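PDB 5ICQ: methylocystis parvus OBBP MbnE from Methylocystis parvus OBBP, which probably serves as a periplasmic binding protein of the family 5 solute-binding type that captures the copper-chelating peptide methanobactin for uptake. Local coordinates for residues A[363-366]-A[372-375]; A[377-382]-A[557-562]; A[69-74]-A[272-277]. One frame throughout, in Å; residues are numbered along the deposited sequence. Where two conformers were deposited one is given.

Contact 1: A[363-366]-A[372-375]; sequences TKSF and LSSS
Ser365 and Ser373 meet across the loop through their hydroxyl-bearing ends. Ser365 OG and Ser373 OG lie 3.1 Å apart, and Ser373 OG stands almost as near to the carbon behind, 3.2 Å from Ser365 CB. One hydroxyl oxygen is thus set against the side of the other's CB-OG bond.

The clear hydrogen bond within these segments is local. Ser373 OG is anti to its own backbone N (chi1 -177°) and lies beside the carbonyl carbon, leaning over the peptide that follows, where it accepts from Ser375 N at 3.0 Å. The bond is fairly straight, 162° at the hydrogen, and closes an ST turn. Ser365 has a similar first torsion, and its OG pairs with Phe367 N in the same two-residues-on manner. The stronger polar partner of Ser365 is Asp558 of helix 547-563, whose OD2 bonds both Ser365 OG and Ser374 OG while OD1 takes Phe366 N.

The remaining contacts are packing. The Lys364 chain bends at chi3 (-77°) and passes alongside Ser375 with its carbons: Lys364 CE comes within 3.8 Å of Ser375 OG, and Lys364 CB within 4.0 Å. Between these two groups of contacts, Ser365 CB faces Ser375 CB at 4.4 Å.

Together the contacts fold the connection between strand 361-362 and helix 381-387 back on itself, with five intervening residues that are neither helix nor strand. The serines at its centre are buried, so their hydroxyls need partners inside the protein. Main-chain N-H groups and the Asp558 carboxylate supply these, which is consistent with polar bonds doing much to set the loop's shape at this point, with the lysine methylenes covering one margin.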
ATOM      1  N   THR A 363     -11.525   5.648  10.529  1.00  9.47           N
ATOM      2  CA  THR A 363     -11.250   4.316   9.999  1.00  9.96           C
ATOM      3  C   THR A 363     -11.972   3.255  10.831  1.00 12.01           C
ATOM      4  O   THR A 363     -11.804   3.189  12.057  1.00  9.83           O
ATOM      5  CB  THR A 363      -9.745   4.060   9.979  1.00  9.07           C
ATOM      6  OG1 THR A 363      -9.123   5.046   9.142  1.00 10.13           O
ATOM      7  CG2 THR A 363      -9.447   2.661   9.417  1.00 10.19           C
ATOM      8  N   LYS A 364     -12.784   2.428  10.167  1.00  9.41           N
ATOM      9  CA  LYS A 364     -13.644   1.477  10.868  1.00  8.95           C
ATOM     10  C   LYS A 364     -13.285   0.027  10.601  1.00 13.54           C
ATOM     11  O   LYS A 364     -13.933  -0.865  11.156  1.00 13.52           O
ATOM     12  CB  LYS A 364     -15.117   1.716  10.485  1.00 12.87           C
ATOM     13  CG  LYS A 364     -15.570   3.145  10.715  1.00 19.72           C
ATOM     14  CD  LYS A 364     -17.088   3.272  10.802  1.00 29.65           C
ATOM     15  CE  LYS A 364     -17.747   3.204   9.444  1.00 39.59           C
ATOM     16  NZ  LYS A 364     -19.164   3.682   9.513  1.00 42.15           N
ATOM     17  N   SER A 365     -12.275  -0.234   9.778  1.00  7.62           N
ATOM     18  CA  SER A 365     -11.990  -1.579   9.306  1.00 10.58           C
ATOM     19  C   SER A 365     -10.547  -1.602   8.838  1.00  7.00           C
ATOM     20  O   SER A 365      -9.987  -0.560   8.483  1.00  8.50           O
ATOM     21  CB  SER A 365     -12.955  -1.968   8.168  1.00 12.91           C
ATOM     22  OG  SER A 365     -12.471  -3.063   7.411  1.00 10.87           O
ATOM     23  N   PHE A 366      -9.939  -2.789   8.863  1.00  8.29           N
ATOM     24  CA  PHE A 366      -8.619  -2.924   8.259  1.00  8.98           C
ATOM     25  C   PHE A 366      -8.667  -2.885   6.739  1.00 10.80           C
ATOM     26  O   PHE A 366      -7.614  -2.757   6.112  1.00 11.03           O
ATOM     27  CB  PHE A 366      -7.939  -4.214   8.737  1.00  7.11           C
ATOM     28  CG  PHE A 366      -7.421  -4.110  10.136  1.00  6.10           C
ATOM     29  CD1 PHE A 366      -8.239  -4.399  11.216  1.00  9.68           C
ATOM     30  CD2 PHE A 366      -6.132  -3.637  10.368  1.00  9.37           C
ATOM     31  CE1 PHE A 366      -7.765  -4.248  12.528  1.00  9.77           C
ATOM     32  CE2 PHE A 366      -5.652  -3.503  11.658  1.00 11.81           C
ATOM     33  CZ  PHE A 366      -6.468  -3.812  12.737  1.00 11.26           C
ATOM     34  N   LEU A 372     -14.101  -5.621   0.780  1.00 10.41           N
ATOM     35  CA  LEU A 372     -13.425  -6.510   1.717  1.00 10.82           C
ATOM     36  C   LEU A 372     -13.772  -6.217   3.166  1.00 11.29           C
ATOM     37  O   LEU A 372     -13.403  -7.005   4.042  1.00 12.67           O
ATOM     38  CB  LEU A 372     -11.905  -6.410   1.548  1.00 11.87           C
ATOM     39  CG  LEU A 372     -11.358  -6.749   0.160  1.00 15.22           C
ATOM     40  CD1 LEU A 372      -9.849  -6.530   0.138  1.00 15.71           C
ATOM     41  CD2 LEU A 372     -11.696  -8.184  -0.218  1.00 15.87           C
ATOM     42  N   SER A 373     -14.465  -5.117   3.428  1.00 13.36           N
ATOM     43  CA  SER A 373     -14.698  -4.654   4.789  1.00 11.16           C
ATOM     44  C   SER A 373     -15.780  -5.471   5.484  1.00 13.91           C
ATOM     45  O   SER A 373     -16.803  -5.809   4.878  1.00 13.67           O
ATOM     46  CB  SER A 373     -15.116  -3.182   4.754  1.00 14.11           C
ATOM     47  OG  SER A 373     -15.284  -2.696   6.063  1.00 14.30           O
ATOM     48  N   SER A 374     -15.566  -5.773   6.775  1.00  9.87           N
ATOM     49  CA  SER A 374     -16.641  -6.343   7.586  1.00 11.50           C
ATOM     50  C   SER A 374     -17.600  -5.289   8.126  1.00 14.28           C
ATOM     51  O   SER A 374     -18.630  -5.650   8.696  1.00 15.18           O
ATOM     52  CB  SER A 374     -16.067  -7.137   8.769  1.00  9.93           C
ATOM     53  OG  SER A 374     -15.411  -6.282   9.692  1.00 13.61           O
ATOM     54  N   SER A 375     -17.301  -4.003   7.935  1.00 13.65           N
ATOM     55  CA  SER A 375     -18.025  -2.937   8.615  1.00 16.31           C
ATOM     56  C   SER A 375     -19.475  -2.873   8.136  1.00 18.92           C
ATOM     57  O   SER A 375     -19.734  -2.763   6.934  1.00 17.19           O
ATOM     58  CB  SER A 375     -17.312  -1.610   8.368  1.00 22.38           C
ATOM     59  OG  SER A 375     -18.055  -0.518   8.878  1.00 23.58           O
TER

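Contact 2: A[377-382]-A[557-562]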
ATOM      1  N   ARG A 377     -21.722  -5.118   7.905  1.00 15.71           N
ATOM      2  CA  ARG A 377     -22.194  -6.303   7.197  1.00 16.78           C
ATOM      3  C   ARG A 377     -22.244  -7.470   8.170  1.00 16.60           C
ATOM      4  O   ARG A 377     -21.245  -7.761   8.840  1.00 11.26           O
ATOM      5  CB  ARG A 377     -21.271  -6.648   6.022  1.00 18.77           C
ATOM      6  CG  ARG A 377     -21.060  -5.510   5.036  1.00 31.67           C
ATOM      7  CD  ARG A 377     -20.236  -5.955   3.838  1.00 31.37           C
ATOM      8  NE  ARG A 377     -20.314  -4.990   2.744  1.00 34.66           N
ATOM      9  CZ  ARG A 377     -19.269  -4.363   2.211  1.00 37.02           C
ATOM     10  NH1 ARG A 377     -18.036  -4.596   2.662  1.00 19.95           N
ATOM     11  NH2 ARG A 377     -19.458  -3.503   1.216  1.00 36.62           N
ATOM     12  N   GLY A 378     -23.395  -8.133   8.257  1.00 19.28           N
ATOM     13  CA  GLY A 378     -23.474  -9.348   9.051  1.00 20.26           C
ATOM     14  C   GLY A 378     -22.661 -10.460   8.405  1.00 20.46           C
ATOM     15  O   GLY A 378     -22.577 -10.564   7.180  1.00 17.42           O
ATOM     16  N   ALA A 379     -22.033 -11.284   9.242  1.00 13.39           N
ATOM     17  CA  ALA A 379     -21.246 -12.388   8.716  1.00 13.64           C
ATOM     18  C   ALA A 379     -22.138 -13.342   7.935  1.00 16.69           C
ATOM     19  O   ALA A 379     -23.235 -13.699   8.374  1.00 16.73           O
ATOM     20  CB  ALA A 379     -20.543 -13.139   9.850  1.00 15.54           C
ATOM     21  N   SER A 380     -21.663 -13.760   6.772  1.00 12.75           N
ATOM     22  CA  SER A 380     -22.442 -14.693   5.977  1.00 16.71           C
ATOM     23  C   SER A 380     -22.348 -16.103   6.559  1.00 17.04           C
ATOM     24  O   SER A 380     -21.553 -16.383   7.458  1.00 13.24           O
ATOM     25  CB  SER A 380     -21.957 -14.692   4.537  1.00 14.89           C
ATOM     26  OG  SER A 380     -20.657 -15.238   4.480  1.00 14.77           O
ATOM     27  N   GLU A 381     -23.168 -17.008   6.024  1.00 17.77           N
ATOM     28  CA  GLU A 381     -23.068 -18.404   6.439  1.00 17.92           C
ATOM     29  C   GLU A 381     -21.703 -18.984   6.090  1.00 11.10           C
ATOM     30  O   GLU A 381     -21.151 -19.787   6.854  1.00 16.15           O
ATOM     31  CB  GLU A 381     -24.194 -19.233   5.810  1.00 24.35           C
ATOM     32  CG  GLU A 381     -25.552 -18.915   6.410  1.00 35.36           C
ATOM     33  CD  GLU A 381     -25.523 -18.926   7.934  1.00 53.99           C
ATOM     34  OE1 GLU A 381     -25.244 -20.000   8.515  1.00 61.83           O
ATOM     35  OE2 GLU A 381     -25.760 -17.863   8.553  1.00 54.54           O
ATOM     36  N   LYS A 382     -21.129 -18.568   4.959  1.00 10.73           N
ATOM     37  CA  LYS A 382     -19.797 -19.039   4.590  1.00 14.30           C
ATOM     38  C   LYS A 382     -18.737 -18.468   5.526  1.00 10.84           C
ATOM     39  O   LYS A 382     -17.763 -19.152   5.853  1.00 13.08           O
ATOM     40  CB  LYS A 382     -19.453 -18.664   3.142  1.00 19.80           C
ATOM     41  CG  LYS A 382     -20.217 -19.360   2.046  1.00 35.46           C
ATOM     42  CD  LYS A 382     -21.681 -19.144   2.137  1.00 46.08           C
ATOM     43  CE  LYS A 382     -22.024 -17.721   2.095  1.00 37.45           C
ATOM     44  NZ  LYS A 382     -23.353 -17.472   2.618  1.00 25.45           N
ATOM     45  N   TYR A 557     -11.501 -12.457   8.308  1.00  8.71           N
ATOM     46  CA  TYR A 557     -10.218 -12.020   8.854  1.00  8.84           C
ATOM     47  C   TYR A 557     -10.328 -10.636   9.501  1.00  8.26           C
ATOM     48  O   TYR A 557      -9.822 -10.408  10.609  1.00  8.55           O
ATOM     49  CB  TYR A 557      -9.198 -12.039   7.713  1.00  7.48           C
ATOM     50  CG  TYR A 557      -7.827 -11.463   7.994  1.00 10.26           C
ATOM     51  CD1 TYR A 557      -7.023 -11.972   9.001  1.00 12.73           C
ATOM     52  CD2 TYR A 557      -7.318 -10.446   7.203  1.00  6.74           C
ATOM     53  CE1 TYR A 557      -5.746 -11.454   9.225  1.00  7.73           C
ATOM     54  CE2 TYR A 557      -6.043  -9.935   7.409  1.00  9.45           C
ATOM     55  CZ  TYR A 557      -5.268 -10.442   8.428  1.00  9.58           C
ATOM     56  OH  TYR A 557      -3.995  -9.929   8.656  1.00 10.59           O
ATOM     57  N   ASP A 558     -10.998  -9.703   8.822  1.00  8.45           N
ATOM     58  CA  ASP A 558     -11.239  -8.369   9.373  1.00  8.36           C
ATOM     59  C   ASP A 558     -11.927  -8.460  10.732  1.00 12.56           C
ATOM     60  O   ASP A 558     -11.512  -7.805  11.696  1.00  8.45           O
ATOM     61  CB  ASP A 558     -12.091  -7.558   8.380  1.00  7.77           C
ATOM     62  CG  ASP A 558     -12.110  -6.048   8.675  1.00 11.94           C
ATOM     63  OD1 ASP A 558     -11.087  -5.506   9.138  1.00  9.87           O
ATOM     64  OD2 ASP A 558     -13.158  -5.393   8.416  1.00 12.78           O
ATOM     65  N   ARG A 559     -12.974  -9.291  10.828  1.00  7.83           N
ATOM     66  CA  ARG A 559     -13.688  -9.446  12.098  1.00  7.87           C
ATOM     67  C   ARG A 559     -12.774  -9.945  13.207  1.00 10.79           C
ATOM     68  O   ARG A 559     -12.890  -9.500  14.354  1.00  8.45           O
ATOM     69  CB  ARG A 559     -14.874 -10.405  11.942  1.00  5.76           C
ATOM     70  CG  ARG A 559     -15.798 -10.010  10.791  1.00  8.40           C
ATOM     71  CD  ARG A 559     -17.125 -10.768  10.791  1.00  9.49           C
ATOM     72  NE  ARG A 559     -17.732 -10.623   9.469  1.00 10.71           N
ATOM     73  CZ  ARG A 559     -18.667  -9.733   9.172  1.00 12.82           C
ATOM     74  NH1 ARG A 559     -19.081  -8.897  10.122  1.00  9.40           N
ATOM     75  NH2 ARG A 559     -19.144  -9.651   7.935  1.00  8.74           N
ATOM     76  N   VAL A 560     -11.890 -10.897  12.898  1.00  5.84           N
ATOM     77  CA  VAL A 560     -10.993 -11.425  13.929  1.00  6.75           C
ATOM     78  C   VAL A 560     -10.000 -10.360  14.377  1.00  7.33           C
ATOM     79  O   VAL A 560      -9.755 -10.185  15.577  1.00  6.49           O
ATOM     80  CB  VAL A 560     -10.280 -12.690  13.418  1.00  9.55           C
ATOM     81  CG1 VAL A 560      -9.213 -13.144  14.413  1.00 11.42           C
ATOM     82  CG2 VAL A 560     -11.295 -13.829  13.175  1.00  9.04           C
ATOM     83  N   LEU A 561      -9.410  -9.628  13.430  1.00  9.58           N
ATOM     84  CA  LEU A 561      -8.488  -8.555  13.803  1.00 10.42           C
ATOM     85  C   LEU A 561      -9.182  -7.506  14.657  1.00  8.89           C
ATOM     86  O   LEU A 561      -8.654  -7.082  15.692  1.00  8.47           O
ATOM     87  CB  LEU A 561      -7.909  -7.899  12.552  1.00 10.49           C
ATOM     88  CG  LEU A 561      -6.915  -8.707  11.719  1.00 12.81           C
ATOM     89  CD1 LEU A 561      -6.427  -7.841  10.547  1.00  8.35           C
ATOM     90  CD2 LEU A 561      -5.737  -9.156  12.593  1.00 11.20           C
ATOM     91  N   LEU A 562     -10.352  -7.041  14.216  1.00  4.45           N
ATOM     92  CA  LEU A 562     -11.046  -5.996  14.965  1.00  6.28           C
ATOM     93  C   LEU A 562     -11.428  -6.480  16.357  1.00  7.99           C
ATOM     94  O   LEU A 562     -11.389  -5.701  17.318  1.00  6.43           O
ATOM     95  CB  LEU A 562     -12.291  -5.532  14.202  1.00  5.84           C
ATOM     96  CG  LEU A 562     -12.003  -4.783  12.900  1.00 10.42           C
ATOM     97  CD1 LEU A 562     -13.290  -4.631  12.045  1.00 10.37           C
ATOM     98  CD2 LEU A 562     -11.428  -3.407  13.223  1.00 11.19           C
TER
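Arg559 reaches Arg377 because its CG stands anti to the carbonyl carbon (chi1 -53°) and its chain then runs extended from CG to NE, carrying the guanidinium well clear of helix 547-563. Its flat end arrives at the loop 377-380 with NH1 and NH2 leading.

Both nitrogens grip a single atom, the carbonyl oxygen of Arg377. Arg559 NH1 donates to Arg377 O at 2.8 Å (146° at the hydrogen), nearly along the C=O axis. Arg559 NH2 gives the second bond to Arg377 O at 3.0 Å, bent to 136° and coming from above the carbonyl plane. The oxygen lies close to the guanidinium plane, at its edge, as a forked end-on grip requires.

Ala379 covers one face of the same group. Its main chain passes over the rim, with Ala379 CA 3.5 Å from Arg559 NH2, while Ala379 CB rests 3.8 Å from Arg559 NE. Arg377 contributes its CB beside Arg559 NH2 at 4.1 Å, but its own guanidinium leads away and bonds Ser373 O through NH1.

Further along, Ser380 is the N-cap of helix 381-387, its OG bonding Glu383 N. Glu383 also makes a salt bridge with Arg559 NE, and Ile398 O takes a further bond from NH1.

The contact therefore ties helix 547-563 to the turn leading into helix 381-387, with 174 residues lying between the two segments. With an edge bound to a main-chain oxygen, a face under Ala379 and NE paired to Glu383, the guanidinium is fixed in rotation, and its buried charge is probably balanced largely by that carboxylate.

Contact 3: A[69-74]-A[272-277]; sequences GLPGTF and NSLFEA
The helical turn that presents Leu274 to Gly69 and Pro71 is held by main-chain bonds, the shortest being Glu276 N to Asn272 O at 2.8 Å; Ala277 N follows with Ser273 O. Across the contact itself everything is apolar or van der Waals, and Leu274 carries it from the helix side. Its CG is anti to the backbone N (chi1 180°), which extends the side chain from the helix so that its two methyls divide the strand between them. Leu274 CD1 lies against the main chain of Gly69, 3.6 Å from Gly69 C. Leu274 CD2 reaches further along and sits 3.8 Å from Pro71 N and 4.0 Å from Pro71 CD, meeting the proline ring at a slant.

Strand 65-71 is an edge strand of a four-stranded mixed sheet and runs parallel to its neighbour 262-268, which leads directly into helix 271-279. The helix turns back over the sheet: the axes of strand 69-71 and helix 272-277 are 8.7 Å apart and almost antiparallel, at 169°. This is helix-on-sheet packing at a beta-alpha connection, and Phe268 of the adjoining strand also touches Leu274.

Replacing Leu274 by an alanine would remove both methyl branches and would probably open a gap over Gly69 and leave the Pro71 ring without its helix-side neighbour. Fit is close at Gly69, where a CB would point toward the helix and come only 2.7 Å from Leu274 CD1. At Leu70, by contrast, CB points away from the helix, and the side chain touches Leu265 and Tyr267.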
ATOM      1  N   GLY A  69       6.547  17.150  -9.967  1.00 12.33           N
ATOM      2  CA  GLY A  69       7.283  17.603  -8.799  1.00 10.90           C
ATOM      3  C   GLY A  69       7.137  16.655  -7.624  1.00 13.99           C
ATOM      4  O   GLY A  69       6.028  16.222  -7.289  1.00 17.80           O
ATOM      5  N   LEU A  70       8.250  16.339  -6.979  1.00 17.72           N
ATOM      6  CA  LEU A  70       8.284  15.382  -5.889  1.00 12.32           C
ATOM      7  C   LEU A  70       9.024  15.976  -4.703  1.00 14.25           C
ATOM      8  O   LEU A  70       9.973  16.747  -4.880  1.00 16.53           O
ATOM      9  CB  LEU A  70       8.984  14.084  -6.323  1.00 15.18           C
ATOM     10  CG  LEU A  70       8.242  13.251  -7.365  1.00 25.35           C
ATOM     11  CD1 LEU A  70       9.135  12.141  -7.915  1.00 26.43           C
ATOM     12  CD2 LEU A  70       6.960  12.680  -6.751  1.00 23.41           C
ATOM     13  N   PRO A  71       8.619  15.636  -3.483  1.00 19.31           N
ATOM     14  CA  PRO A  71       9.348  16.118  -2.309  1.00 22.90           C
ATOM     15  C   PRO A  71      10.572  15.259  -2.039  1.00 25.88           C
ATOM     16  O   PRO A  71      10.631  14.082  -2.402  1.00 30.02           O
ATOM     17  CB  PRO A  71       8.315  15.981  -1.184  1.00 28.02           C
ATOM     18  CG  PRO A  71       7.535  14.769  -1.580  1.00 31.55           C
ATOM     19  CD  PRO A  71       7.506  14.750  -3.108  1.00 28.77           C
ATOM     20  N   GLY A  72      11.564  15.865  -1.396  1.00 26.83           N
ATOM     21  CA  GLY A  72      12.732  15.103  -0.998  1.00 24.35           C
ATOM     22  C   GLY A  72      13.856  15.142  -2.009  1.00 22.72           C
ATOM     23  O   GLY A  72      14.087  16.170  -2.656  1.00 21.16           O
ATOM     24  N   THR A  73      14.574  14.030  -2.154  1.00 22.16           N
ATOM     25  CA  THR A  73      15.752  14.005  -3.007  1.00 25.06           C
ATOM     26  C   THR A  73      15.964  12.583  -3.512  1.00 17.38           C
ATOM     27  O   THR A  73      15.207  11.668  -3.187  1.00 16.85           O
ATOM     28  CB  THR A  73      16.983  14.519  -2.252  1.00 25.95           C
ATOM     29  OG1 THR A  73      18.074  14.685  -3.168  1.00 30.54           O
ATOM     30  CG2 THR A  73      17.384  13.541  -1.158  1.00 27.03           C
ATOM     31  N   PHE A  74      17.008  12.404  -4.317  1.00 19.14           N
ATOM     32  CA  PHE A  74      17.383  11.080  -4.792  1.00 19.57           C
ATOM     33  C   PHE A  74      18.869  11.086  -5.106  1.00 19.32           C
ATOM     34  O   PHE A  74      19.453  12.129  -5.412  1.00 21.21           O
ATOM     35  CB  PHE A  74      16.577  10.670  -6.040  1.00 18.53           C
ATOM     36  CG  PHE A  74      16.994  11.389  -7.291  1.00 21.94           C
ATOM     37  CD1 PHE A  74      16.531  12.670  -7.557  1.00 17.20           C
ATOM     38  CD2 PHE A  74      17.855  10.791  -8.202  1.00 18.59           C
ATOM     39  CE1 PHE A  74      16.908  13.344  -8.709  1.00 17.08           C
ATOM     40  CE2 PHE A  74      18.243  11.462  -9.356  1.00 19.63           C
ATOM     41  CZ  PHE A  74      17.763  12.737  -9.611  1.00 19.99           C
ATOM     42  N   ASN A 272       6.358  23.298   0.945  1.00 29.35           N
ATOM     43  CA  ASN A 272       5.988  24.668   0.597  0.55 28.64           C
ATOM     44  C   ASN A 272       6.602  25.096  -0.729  1.00 28.94           C
ATOM     45  O   ASN A 272       5.924  25.712  -1.560  1.00 30.27           O
ATOM     46  CB  ASN A 272       6.393  25.645   1.700  0.55 32.37           C
ATOM     47  CG  ASN A 272       5.831  27.040   1.466  0.55 34.24           C
ATOM     48  OD1 ASN A 272       6.532  27.941   1.001  0.55 32.61           O
ATOM     49  ND2 ASN A 272       4.547  27.214   1.764  0.55 38.07           N
ATOM     50  N   SER A 273       7.884  24.793  -0.952  1.00 27.23           N
ATOM     51  CA  SER A 273       8.477  25.174  -2.232  1.00 25.99           C
ATOM     52  C   SER A 273       7.901  24.340  -3.374  1.00 14.05           C
ATOM     53  O   SER A 273       7.782  24.832  -4.502  1.00 22.05           O
ATOM     54  CB  SER A 273      10.002  25.050  -2.178  1.00 37.65           C
ATOM     55  OG  SER A 273      10.406  23.767  -1.723  1.00 46.17           O
ATOM     56  N   LEU A 274       7.539  23.088  -3.097  1.00 17.65           N
ATOM     57  CA  LEU A 274       6.849  22.273  -4.095  1.00 18.70           C
ATOM     58  C   LEU A 274       5.499  22.888  -4.451  1.00 21.22           C
ATOM     59  O   LEU A 274       5.137  22.981  -5.631  1.00 19.17           O
ATOM     60  CB  LEU A 274       6.684  20.849  -3.557  1.00 19.10           C
ATOM     61  CG  LEU A 274       5.983  19.780  -4.413  1.00 21.43           C
ATOM     62  CD1 LEU A 274       6.578  19.703  -5.808  1.00 17.79           C
ATOM     63  CD2 LEU A 274       6.050  18.427  -3.720  1.00 21.80           C
ATOM     64  N   PHE A 275       4.752  23.341  -3.437  1.00 19.72           N
ATOM     65  CA  PHE A 275       3.459  23.981  -3.677  1.00 20.44           C
ATOM     66  C   PHE A 275       3.621  25.299  -4.421  1.00 16.09           C
ATOM     67  O   PHE A 275       2.834  25.603  -5.326  1.00 18.58           O
ATOM     68  CB  PHE A 275       2.729  24.194  -2.347  1.00 21.31           C
ATOM     69  CG  PHE A 275       1.302  24.677  -2.491  1.00 19.06           C
ATOM     70  CD1 PHE A 275       0.439  24.089  -3.406  1.00 17.39           C
ATOM     71  CD2 PHE A 275       0.817  25.697  -1.685  1.00 26.57           C
ATOM     72  CE1 PHE A 275      -0.873  24.519  -3.528  1.00 24.46           C
ATOM     73  CE2 PHE A 275      -0.495  26.126  -1.798  1.00 28.51           C
ATOM     74  CZ  PHE A 275      -1.340  25.535  -2.718  1.00 25.89           C
ATOM     75  N   GLU A 276       4.635  26.098  -4.060  1.00 19.78           N
ATOM     76  CA  GLU A 276       4.853  27.359  -4.762  1.00 23.97           C
ATOM     77  C   GLU A 276       5.158  27.128  -6.237  1.00 19.94           C
ATOM     78  O   GLU A 276       4.712  27.895  -7.094  1.00 17.52           O
ATOM     79  CB  GLU A 276       5.982  28.153  -4.101  1.00 35.50           C
ATOM     80  CG  GLU A 276       5.638  28.719  -2.722  1.00 41.01           C
ATOM     81  CD  GLU A 276       4.390  29.589  -2.725  1.00 46.46           C
ATOM     82  OE1 GLU A 276       4.194  30.361  -3.689  1.00 50.23           O
ATOM     83  OE2 GLU A 276       3.604  29.499  -1.757  1.00 49.04           O
ATOM     84  N   ALA A 277       5.923  26.080  -6.555  1.00 24.15           N
ATOM     85  CA  ALA A 277       6.211  25.796  -7.960  1.00 23.16           C
ATOM     86  C   ALA A 277       4.936  25.456  -8.725  1.00 21.36           C
ATOM     87  O   ALA A 277       4.778  25.846  -9.888  1.00 21.11           O
ATOM     88  CB  ALA A 277       7.226  24.659  -8.074  1.00 22.33           C
TER

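Contacts 1 and 2 belong to one neighbourhood, their centres 10 Å apart. Helix 547-563 joins them: Asp558 anchors the buried serine loop of contact 1, and the next residue, Arg559, clamps the partly buried turn of contact 2, while Ser374 CB packs 3.5 Å from Arg559 CG. Both rely on hydrogen bonds, to hydroxyls and main-chain groups in contact 1 and to a main-chain oxygen in contact 2. Contact 3 lies at the surface on the opposite side of the chain's centre from contact 2, about 42 Å away between centres, and shares no element with either. There a leucine of helix 271-279 packs against an edge strand, and shape complementarity replaces charge and hydrogen bonding.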